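Local coordinates for protein glutamyl-tRNA synthetase (Methanothermobacter thermautotrophicus, PDB 3AII) that probably activates glutamate with ATP and transfers it to tRNA(Glu) and, as a non-discriminating enzyme, to tRNA(Gln) as well, at residues E180-I183 with G187-V190; E196-L201 with V234-T239; H209-G214 with I248-S253. One frame throughout, in Å; residues are numbered along the deposited sequence.

Interaction 1 of 3, residues E180-I183 with G187-V190; sequences EKLI and GAYV
Ala188 presses its methyl against the side chain of Leu182, with Leu182 CD2 and Ala188 CB 3.6 Å apart. The other branch of the leucine lies over the backbone just before the strand, where Leu182 CD1 comes within 3.9 Å of Gly187 CA. This fork straddles the start of the strand because Leu182 CG stands opposite the backbone N (chi1 -180°), carrying the isobutyl group toward Gly187 and Ala188. Ile183 closes in on the same methyl less tightly, Ile183 CG1 to Ala188 CB being 4.1 Å. Beside these apolar contacts a backbone bond ties the two segments: Gly187 N donates to Leu182 O over 2.8 Å, nearly straight at 161°. This i to i+5 bond closes the turn that leads from helix 172-184 into the strand. Ala188 faces the helix, whereas the CB of Tyr189 points away from it. Helix 172-184 thus packs on edge strand 188-191, which pairs with strand 234-237 through backbone bonds from Tyr189 to Arg236. Leu182 also touches Leu306 and Leu310 of helix 299-310, while Ile183 rests on Asn218 of helix 215-224.

Interaction 2 of 3, residues E196-L201 with V234-T239; sequences EEFREL and VVRVKT
Phe198 and Arg236 make up the whole of this contact, a guanidinium laid flat on an aromatic ring. The two planes are only 11° apart, and Arg236 CZ sits 3.8 Å from the centroid of the Phe198 ring, displaced from the ring normal but still over the face, the geometry of a cation-pi stack. The displacement is toward one rim: Phe198 CE1 lies over the middle of the guanidinium, 3.3 Å from Arg236 CZ. Along the overlap, Arg236 NH2 reaches Phe198 CD1 at 3.5 Å, while at the other end the aliphatic Arg236 CD covers Phe198 CZ at 3.4 Å, so methylene and charged group share the ring.

Phe198 reaches from the helix with its CG opposite the backbone N (chi1 -177°), which directs the ring at the strand. Arg236 extends from the strand to meet it on a chain stretched out from CG to NE, and the two side chains run past each other in opposite directions. A turn about the CD-NE bond (chi4 -78°) then swings the guanidinium round until it matches the ring plane. Its rotation is further fixed by Arg236 NH1, which is hydrogen-bonded to the backbone O of Asp250.

Phe198 also touches Tyr189, Cys191 and Cys208, so its ring packs beside the zinc site, two of whose ligands it touches. The stack bridges helix 195-203 to strand 234-237, a strand flanked in the antiparallel sheet by 188-191 and 252-256; Arg236 lies against Tyr189 of the first and Val252 of the second.

Interaction 3 of 3, residues H209-G214 with I248-S253; sequences HCRSLG and IRDWVS. With ZN (zinc ion), chain D.
Asp250 adopts a left-handed backbone conformation (phi 37°, psi 62°), uncommon for residues other than glycine, asparagine and aspartate, and from that bend its carboxylate meets Arg211 in a side-on salt bridge. The arginine grips with two different nitrogens, one for each oxygen: Arg211 NE donates to Asp250 OD2 over 2.8 Å, and Arg211 NH2 to Asp250 OD1 over 3.0 Å. Both oxygens use their syn lone pairs and both lie close to the guanidinium plane, so the two groups are nearly coplanar. This two-point grip holds the carboxylate against rotation. The side chains meet at about a right angle, Arg211 arriving on a chain extended from CG to NE. Asp250 OD2 carries a further bond from Tyr189 OH, and the buried carboxylate, with this hydroxyl and the arginine around it, is probably stabilised in its charged form.

Arg211 directly follows a zinc ligand. Cys210 SG binds the zinc ion at 2.4 Å, and Cys191, Cys193 and Cys208 complete the four-cysteine site, so the salt bridge joins the second cysteine pair of the zinc site to the turn entering strand 252-256. Residues 210-212 form a short 3-10 turn. Its first backbone bond, from Ser212 N to His209 O, is doubled by the side chain of the same serine, Ser212 OG donating to His209 O over 2.8 Å in the carbonyl plane. The Arg211 carbonyl accepts from Lys238 NZ. Farther along, Gly214 takes the N-cap position of helix 215-224, and its N bonds to Glu217 OE2.

In the fold
The three contacts gather round one antiparallel sheet and its zinc site. Centre to centre, interactions 2 and 3 are about 6 Å apart, and interactions 1 and 3 about 9 Å. Tyr189, on the strand of interaction 1 but turned away from its helix, links it to the other two: its OH bonds to Asp250 OD2 of interaction 3 at 2.6 Å, and the same OH packs on Phe198 CZ of interaction 2 at 3.4 Å. Backbone pairing runs from Gly187 O to Lys238 N (2.8 Å), and from Val235 O to Ser253 N (2.8 Å). Interaction 3 supplies a zinc ligand; the side chain of Phe198 is about 4 Å from the zinc ion, that of Ala188 about 12 Å. None of the segments includes the predicted HIGH motif.

Interaction 1 of 3, residues E180-I183 with G187-V190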
loop_
_atom_site.group_PDB
_atom_site.type_symbol
_atom_site.label_atom_id
_atom_site.label_comp_id
_atom_site.label_asym_id
_atom_site.label_seq_id
_atom_site.Cartn_x
_atom_site.Cartn_y
_atom_site.Cartn_z
ATOM N N GLU A 180 19.342 -29.425 -11.272
ATOM C CA GLU A 180 19.961 -30.687 -11.715
ATOM C C GLU A 180 19.116 -31.360 -12.802
ATOM O O GLU A 180 19.644 -31.861 -13.790
ATOM C CB GLU A 180 20.198 -31.633 -10.532
ATOM C CG GLU A 180 21.205 -31.090 -9.515
ATOM C CD GLU A 180 21.985 -32.177 -8.786
ATOM O OE1 GLU A 180 21.549 -33.352 -8.799
ATOM O OE2 GLU A 180 23.041 -31.850 -8.201
ATOM N N LYS A 181 17.797 -31.343 -12.634
ATOM C CA LYS A 181 16.923 -31.950 -13.636
ATOM C C LYS A 181 16.983 -31.188 -14.952
ATOM O O LYS A 181 16.997 -31.794 -16.032
ATOM C CB LYS A 181 15.475 -32.028 -13.127
ATOM C CG LYS A 181 15.261 -33.163 -12.120
ATOM C CD LYS A 181 13.824 -33.209 -11.616
ATOM C CE LYS A 181 13.650 -34.305 -10.563
ATOM N NZ LYS A 181 12.270 -34.326 -10.011
ATOM N N LEU A 182 17.027 -29.862 -14.867
ATOM C CA LEU A 182 17.072 -29.032 -16.055
ATOM C C LEU A 182 18.373 -29.282 -16.821
ATOM O O LEU A 182 18.381 -29.354 -18.043
ATOM C CB LEU A 182 16.956 -27.553 -15.675
ATOM C CG LEU A 182 16.977 -26.510 -16.793
ATOM C CD1 LEU A 182 15.830 -26.731 -17.766
ATOM C CD2 LEU A 182 16.937 -25.090 -16.210
ATOM N N ILE A 183 19.476 -29.372 -16.088
ATOM C CA ILE A 183 20.767 -29.733 -16.672
ATOM C C ILE A 183 20.752 -31.130 -17.310
ATOM O O ILE A 183 21.285 -31.319 -18.407
ATOM C CB ILE A 183 21.886 -29.634 -15.609
ATOM C CG1 ILE A 183 22.112 -28.175 -15.200
ATOM C CG2 ILE A 183 23.188 -30.243 -16.126
ATOM C CD1 ILE A 183 23.109 -28.025 -14.036
ATOM N N GLY A 187 18.818 -28.410 -20.694
ATOM C CA GLY A 187 18.202 -27.106 -20.785
ATOM C C GLY A 187 18.929 -26.008 -20.042
ATOM O O GLY A 187 18.471 -24.872 -20.007
ATOM N N ALA A 188 20.070 -26.349 -19.460
ATOM C CA ALA A 188 20.860 -25.366 -18.743
ATOM C C ALA A 188 22.306 -25.799 -18.678
ATOM O O ALA A 188 22.630 -26.958 -18.938
ATOM C CB ALA A 188 20.307 -25.148 -17.337
ATOM N N TYR A 189 23.176 -24.853 -18.346
ATOM C CA TYR A 189 24.597 -25.140 -18.235
ATOM C C TYR A 189 25.243 -24.226 -17.218
ATOM O O TYR A 189 24.690 -23.168 -16.896
ATOM C CB TYR A 189 25.287 -25.018 -19.602
ATOM C CG TYR A 189 25.196 -23.672 -20.294
ATOM C CD1 TYR A 189 24.046 -23.285 -20.974
ATOM C CD2 TYR A 189 26.275 -22.798 -20.291
ATOM C CE1 TYR A 189 23.980 -22.073 -21.618
ATOM C CE2 TYR A 189 26.218 -21.590 -20.943
ATOM C CZ TYR A 189 25.082 -21.226 -21.604
ATOM O OH TYR A 189 25.036 -20.004 -22.242
ATOM N N VAL A 190 26.396 -24.643 -16.690
ATOM C CA VAL A 190 27.141 -23.779 -15.778
ATOM C C VAL A 190 28.198 -22.997 -16.533
ATOM O O VAL A 190 29.129 -23.577 -17.101
ATOM C CB VAL A 190 27.798 -24.554 -14.651
ATOM C CG1 VAL A 190 28.530 -23.577 -13.720
ATOM C CG2 VAL A 190 26.744 -25.358 -13.880
#

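Interaction 2 of 3, residues E196-L201 with V234-T239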
loop_
_atom_site.group_PDB
_atom_site.type_symbol
_atom_site.label_atom_id
_atom_site.label_comp_id
_atom_site.label_asym_id
_atom_site.label_seq_id
_atom_site.Cartn_x
_atom_site.Cartn_y
_atom_site.Cartn_z
ATOM N N GLU A 196 31.531 -10.038 -19.166
ATOM C CA GLU A 196 31.627 -9.156 -20.339
ATOM C C GLU A 196 32.024 -9.912 -21.603
ATOM O O GLU A 196 31.584 -9.575 -22.709
ATOM C CB GLU A 196 32.598 -7.998 -20.088
ATOM C CG GLU A 196 32.099 -6.991 -19.071
ATOM C CD GLU A 196 30.766 -6.383 -19.459
ATOM O OE1 GLU A 196 29.970 -6.095 -18.548
ATOM O OE2 GLU A 196 30.507 -6.209 -20.670
ATOM N N GLU A 197 32.859 -10.932 -21.444
ATOM C CA GLU A 197 33.250 -11.757 -22.578
ATOM C C GLU A 197 32.064 -12.600 -23.043
ATOM O O GLU A 197 31.844 -12.769 -24.245
ATOM C CB GLU A 197 34.445 -12.644 -22.228
ATOM C CG GLU A 197 35.383 -12.883 -23.407
ATOM C CD GLU A 197 35.646 -14.355 -23.666
ATOM O OE1 GLU A 197 36.146 -15.043 -22.749
ATOM O OE2 GLU A 197 35.359 -14.822 -24.789
ATOM N N PHE A 198 31.290 -13.115 -22.089
ATOM C CA PHE A 198 30.074 -13.840 -22.430
ATOM C C PHE A 198 29.087 -12.942 -23.161
ATOM O O PHE A 198 28.453 -13.352 -24.135
ATOM C CB PHE A 198 29.391 -14.430 -21.184
ATOM C CG PHE A 198 28.169 -15.235 -21.513
ATOM C CD1 PHE A 198 26.917 -14.643 -21.532
ATOM C CD2 PHE A 198 28.281 -16.572 -21.854
ATOM C CE1 PHE A 198 25.795 -15.373 -21.871
ATOM C CE2 PHE A 198 27.159 -17.308 -22.194
ATOM C CZ PHE A 198 25.918 -16.709 -22.196
ATOM N N ARG A 199 28.942 -11.711 -22.679
ATOM C CA ARG A 199 27.984 -10.783 -23.263
ATOM C C ARG A 199 28.331 -10.488 -24.720
ATOM O O ARG A 199 27.447 -10.406 -25.577
ATOM C CB ARG A 199 27.942 -9.484 -22.450
ATOM C CG ARG A 199 26.948 -8.455 -22.964
ATOM C CD ARG A 199 26.988 -7.196 -22.117
ATOM N NE ARG A 199 26.112 -6.157 -22.649
ATOM C CZ ARG A 199 25.867 -5.004 -22.037
ATOM N NH1 ARG A 199 26.429 -4.745 -20.865
ATOM N NH2 ARG A 199 25.056 -4.113 -22.594
ATOM N N GLU A 200 29.621 -10.335 -24.998
ATOM C CA GLU A 200 30.074 -10.045 -26.354
ATOM C C GLU A 200 29.696 -11.181 -27.309
ATOM O O GLU A 200 29.258 -10.943 -28.436
ATOM C CB GLU A 200 31.584 -9.808 -26.365
ATOM C CG GLU A 200 32.106 -9.152 -27.630
ATOM C CD GLU A 200 33.605 -8.929 -27.590
ATOM O OE1 GLU A 200 34.324 -9.820 -27.088
ATOM O OE2 GLU A 200 34.063 -7.867 -28.061
ATOM N N LEU A 201 29.858 -12.417 -26.847
ATOM C CA LEU A 201 29.492 -13.587 -27.645
ATOM C C LEU A 201 27.984 -13.636 -27.825
ATOM O O LEU A 201 27.482 -13.793 -28.941
ATOM C CB LEU A 201 29.980 -14.871 -26.973
ATOM C CG LEU A 201 31.485 -15.130 -26.971
ATOM C CD1 LEU A 201 31.818 -16.351 -26.124
ATOM C CD2 LEU A 201 32.003 -15.300 -28.401
ATOM N N VAL A 234 27.681 -18.804 -12.968
ATOM C CA VAL A 234 26.219 -18.779 -12.953
ATOM C C VAL A 234 25.684 -20.006 -13.685
ATOM O O VAL A 234 26.394 -20.633 -14.483
ATOM C CB VAL A 234 25.666 -17.500 -13.609
ATOM C CG1 VAL A 234 25.990 -16.288 -12.737
ATOM C CG2 VAL A 234 26.233 -17.336 -15.018
ATOM N N VAL A 235 24.446 -20.380 -13.386
ATOM C CA VAL A 235 23.715 -21.293 -14.252
ATOM C C VAL A 235 22.893 -20.472 -15.237
ATOM O O VAL A 235 22.210 -19.515 -14.842
ATOM C CB VAL A 235 22.772 -22.226 -13.442
ATOM C CG1 VAL A 235 22.018 -23.179 -14.375
ATOM C CG2 VAL A 235 23.554 -23.037 -12.426
ATOM N N ARG A 236 22.983 -20.833 -16.516
ATOM C CA ARG A 236 22.219 -20.175 -17.576
ATOM C C ARG A 236 21.245 -21.147 -18.215
ATOM O O ARG A 236 21.579 -22.300 -18.449
ATOM C CB ARG A 236 23.170 -19.630 -18.647
ATOM C CG ARG A 236 24.028 -18.488 -18.137
ATOM C CD ARG A 236 24.954 -17.953 -19.228
ATOM N NE ARG A 236 25.687 -16.786 -18.730
ATOM C CZ ARG A 236 25.167 -15.567 -18.625
ATOM N NH1 ARG A 236 23.916 -15.331 -18.995
ATOM N NH2 ARG A 236 25.904 -14.570 -18.157
ATOM N N VAL A 237 20.030 -20.676 -18.467
ATOM C CA VAL A 237 19.036 -21.491 -19.143
ATOM C C VAL A 237 19.330 -21.416 -20.636
ATOM O O VAL A 237 19.549 -20.335 -21.163
ATOM C CB VAL A 237 17.636 -20.952 -18.875
ATOM C CG1 VAL A 237 16.590 -21.770 -19.624
ATOM C CG2 VAL A 237 17.353 -20.953 -17.367
ATOM N N LYS A 238 19.334 -22.551 -21.325
ATOM C CA LYS A 238 19.543 -22.504 -22.766
ATOM C C LYS A 238 18.264 -22.020 -23.426
ATOM O O LYS A 238 17.220 -22.652 -23.292
ATOM C CB LYS A 238 19.941 -23.882 -23.306
ATOM C CG LYS A 238 21.281 -24.390 -22.780
ATOM C CD LYS A 238 21.702 -25.710 -23.437
ATOM C CE LYS A 238 23.014 -26.201 -22.835
ATOM N NZ LYS A 238 23.578 -27.424 -23.514
ATOM N N THR A 239 18.336 -20.885 -24.118
ATOM C CA THR A 239 17.189 -20.392 -24.868
ATOM C C THR A 239 17.556 -20.309 -26.344
ATOM O O THR A 239 17.854 -21.325 -26.955
ATOM C CB THR A 239 16.675 -19.052 -24.328
ATOM O OG1 THR A 239 17.666 -18.034 -24.514
ATOM C CG2 THR A 239 16.368 -19.189 -22.834
#

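Interaction 3 of 3, residues H209-G214 with I248-S253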
loop_
_atom_site.group_PDB
_atom_site.type_symbol
_atom_site.label_atom_id
_atom_site.label_comp_id
_atom_site.label_asym_id
_atom_site.label_seq_id
_atom_site.Cartn_x
_atom_site.Cartn_y
_atom_site.Cartn_z
ATOM N N HIS A 209 32.007 -21.778 -24.747
ATOM C CA HIS A 209 32.395 -23.176 -24.617
ATOM C C HIS A 209 31.505 -23.942 -23.637
ATOM O O HIS A 209 31.238 -25.127 -23.827
ATOM C CB HIS A 209 33.864 -23.272 -24.192
ATOM C CG HIS A 209 34.283 -24.644 -23.771
ATOM N ND1 HIS A 209 34.438 -25.681 -24.666
ATOM C CD2 HIS A 209 34.582 -25.149 -22.553
ATOM C CE1 HIS A 209 34.813 -26.768 -24.015
ATOM N NE2 HIS A 209 34.905 -26.474 -22.732
ATOM N N CYS A 210 31.044 -23.258 -22.592
ATOM C CA CYS A 210 30.292 -23.906 -21.523
ATOM C C CYS A 210 29.003 -24.520 -22.072
ATOM O O CYS A 210 28.508 -25.529 -21.558
ATOM C CB CYS A 210 29.936 -22.886 -20.434
ATOM S SG CYS A 210 31.318 -21.835 -19.883
ATOM N N ARG A 211 28.463 -23.889 -23.105
ATOM C CA ARG A 211 27.176 -24.286 -23.662
ATOM C C ARG A 211 27.237 -25.659 -24.323
ATOM O O ARG A 211 26.199 -26.268 -24.579
ATOM C CB ARG A 211 26.691 -23.250 -24.674
ATOM C CG ARG A 211 25.181 -23.209 -24.842
ATOM C CD ARG A 211 24.790 -22.285 -25.981
ATOM N NE ARG A 211 23.428 -21.766 -25.847
ATOM C CZ ARG A 211 22.356 -22.282 -26.443
ATOM N NH1 ARG A 211 22.470 -23.352 -27.225
ATOM N NH2 ARG A 211 21.167 -21.723 -26.261
ATOM N N SER A 212 28.448 -26.144 -24.590
ATOM C CA SER A 212 28.619 -27.431 -25.261
ATOM C C SER A 212 28.892 -28.585 -24.298
ATOM O O SER A 212 28.986 -29.741 -24.724
ATOM C CB SER A 212 29.750 -27.353 -26.299
ATOM O OG SER A 212 31.014 -27.223 -25.665
ATOM N N LEU A 213 29.038 -28.283 -23.012
ATOM C CA LEU A 213 29.334 -29.325 -22.028
ATOM C C LEU A 213 28.191 -30.323 -21.911
ATOM O O LEU A 213 27.021 -29.977 -22.122
ATOM C CB LEU A 213 29.618 -28.718 -20.646
ATOM C CG LEU A 213 30.780 -27.727 -20.577
ATOM C CD1 LEU A 213 30.899 -27.160 -19.171
ATOM C CD2 LEU A 213 32.070 -28.403 -20.994
ATOM N N GLY A 214 28.534 -31.554 -21.557
ATOM C CA GLY A 214 27.546 -32.587 -21.321
ATOM C C GLY A 214 26.996 -32.583 -19.906
ATOM O O GLY A 214 27.401 -31.785 -19.058
ATOM N N ILE A 248 16.722 -12.068 -23.238
ATOM C CA ILE A 248 16.158 -13.411 -23.148
ATOM C C ILE A 248 17.193 -14.484 -23.519
ATOM O O ILE A 248 17.013 -15.677 -23.233
ATOM C CB ILE A 248 14.880 -13.513 -24.010
ATOM C CG1 ILE A 248 13.837 -12.510 -23.504
ATOM C CG2 ILE A 248 14.321 -14.927 -23.990
ATOM C CD1 ILE A 248 12.578 -12.481 -24.330
ATOM N N ARG A 249 18.290 -14.052 -24.135
ATOM C CA ARG A 249 19.351 -14.960 -24.563
ATOM C C ARG A 249 20.100 -15.603 -23.390
ATOM O O ARG A 249 20.775 -14.919 -22.622
ATOM C CB ARG A 249 20.340 -14.226 -25.473
ATOM C CG ARG A 249 19.737 -13.786 -26.801
ATOM C CD ARG A 249 20.756 -13.021 -27.635
ATOM N NE ARG A 249 20.132 -12.427 -28.812
ATOM C CZ ARG A 249 20.802 -11.831 -29.793
ATOM N NH1 ARG A 249 22.127 -11.750 -29.740
ATOM N NH2 ARG A 249 20.147 -11.320 -30.828
ATOM N N ASP A 250 19.962 -16.919 -23.261
ATOM C CA ASP A 250 20.586 -17.696 -22.178
ATOM C C ASP A 250 20.631 -16.985 -20.819
ATOM O O ASP A 250 21.702 -16.759 -20.249
ATOM C CB ASP A 250 21.986 -18.172 -22.575
ATOM C CG ASP A 250 21.954 -19.261 -23.647
ATOM O OD1 ASP A 250 20.892 -19.449 -24.280
ATOM O OD2 ASP A 250 22.983 -19.930 -23.838
ATOM N N TRP A 251 19.455 -16.674 -20.289
ATOM C CA TRP A 251 19.354 -15.909 -19.059
ATOM C C TRP A 251 19.773 -16.717 -17.826
ATOM O O TRP A 251 19.735 -17.953 -17.826
ATOM C CB TRP A 251 17.935 -15.341 -18.911
ATOM C CG TRP A 251 16.821 -16.358 -18.927
ATOM C CD1 TRP A 251 16.125 -16.812 -20.018
ATOM C CD2 TRP A 251 16.233 -17.000 -17.783
ATOM N NE1 TRP A 251 15.169 -17.726 -19.622
ATOM C CE2 TRP A 251 15.208 -17.848 -18.256
ATOM C CE3 TRP A 251 16.479 -16.935 -16.407
ATOM C CZ2 TRP A 251 14.425 -18.632 -17.396
ATOM C CZ3 TRP A 251 15.704 -17.718 -15.553
ATOM C CH2 TRP A 251 14.694 -18.559 -16.052
ATOM N N VAL A 252 20.171 -16.000 -16.779
ATOM C CA VAL A 252 20.720 -16.605 -15.567
ATOM C C VAL A 252 19.645 -17.109 -14.602
ATOM O O VAL A 252 18.756 -16.355 -14.189
ATOM C CB VAL A 252 21.614 -15.597 -14.821
ATOM C CG1 VAL A 252 22.073 -16.161 -13.492
ATOM C CG2 VAL A 252 22.809 -15.230 -15.677
ATOM N N SER A 253 19.739 -18.387 -14.240
ATOM C CA SER A 253 18.791 -18.999 -13.310
ATOM C C SER A 253 19.323 -19.144 -11.892
ATOM O O SER A 253 18.536 -19.211 -10.947
ATOM C CB SER A 253 18.332 -20.368 -13.818
ATOM O OG SER A 253 19.424 -21.275 -13.937
HETATM ZN ZN ZN D . 30.482 -19.748 -20.636
#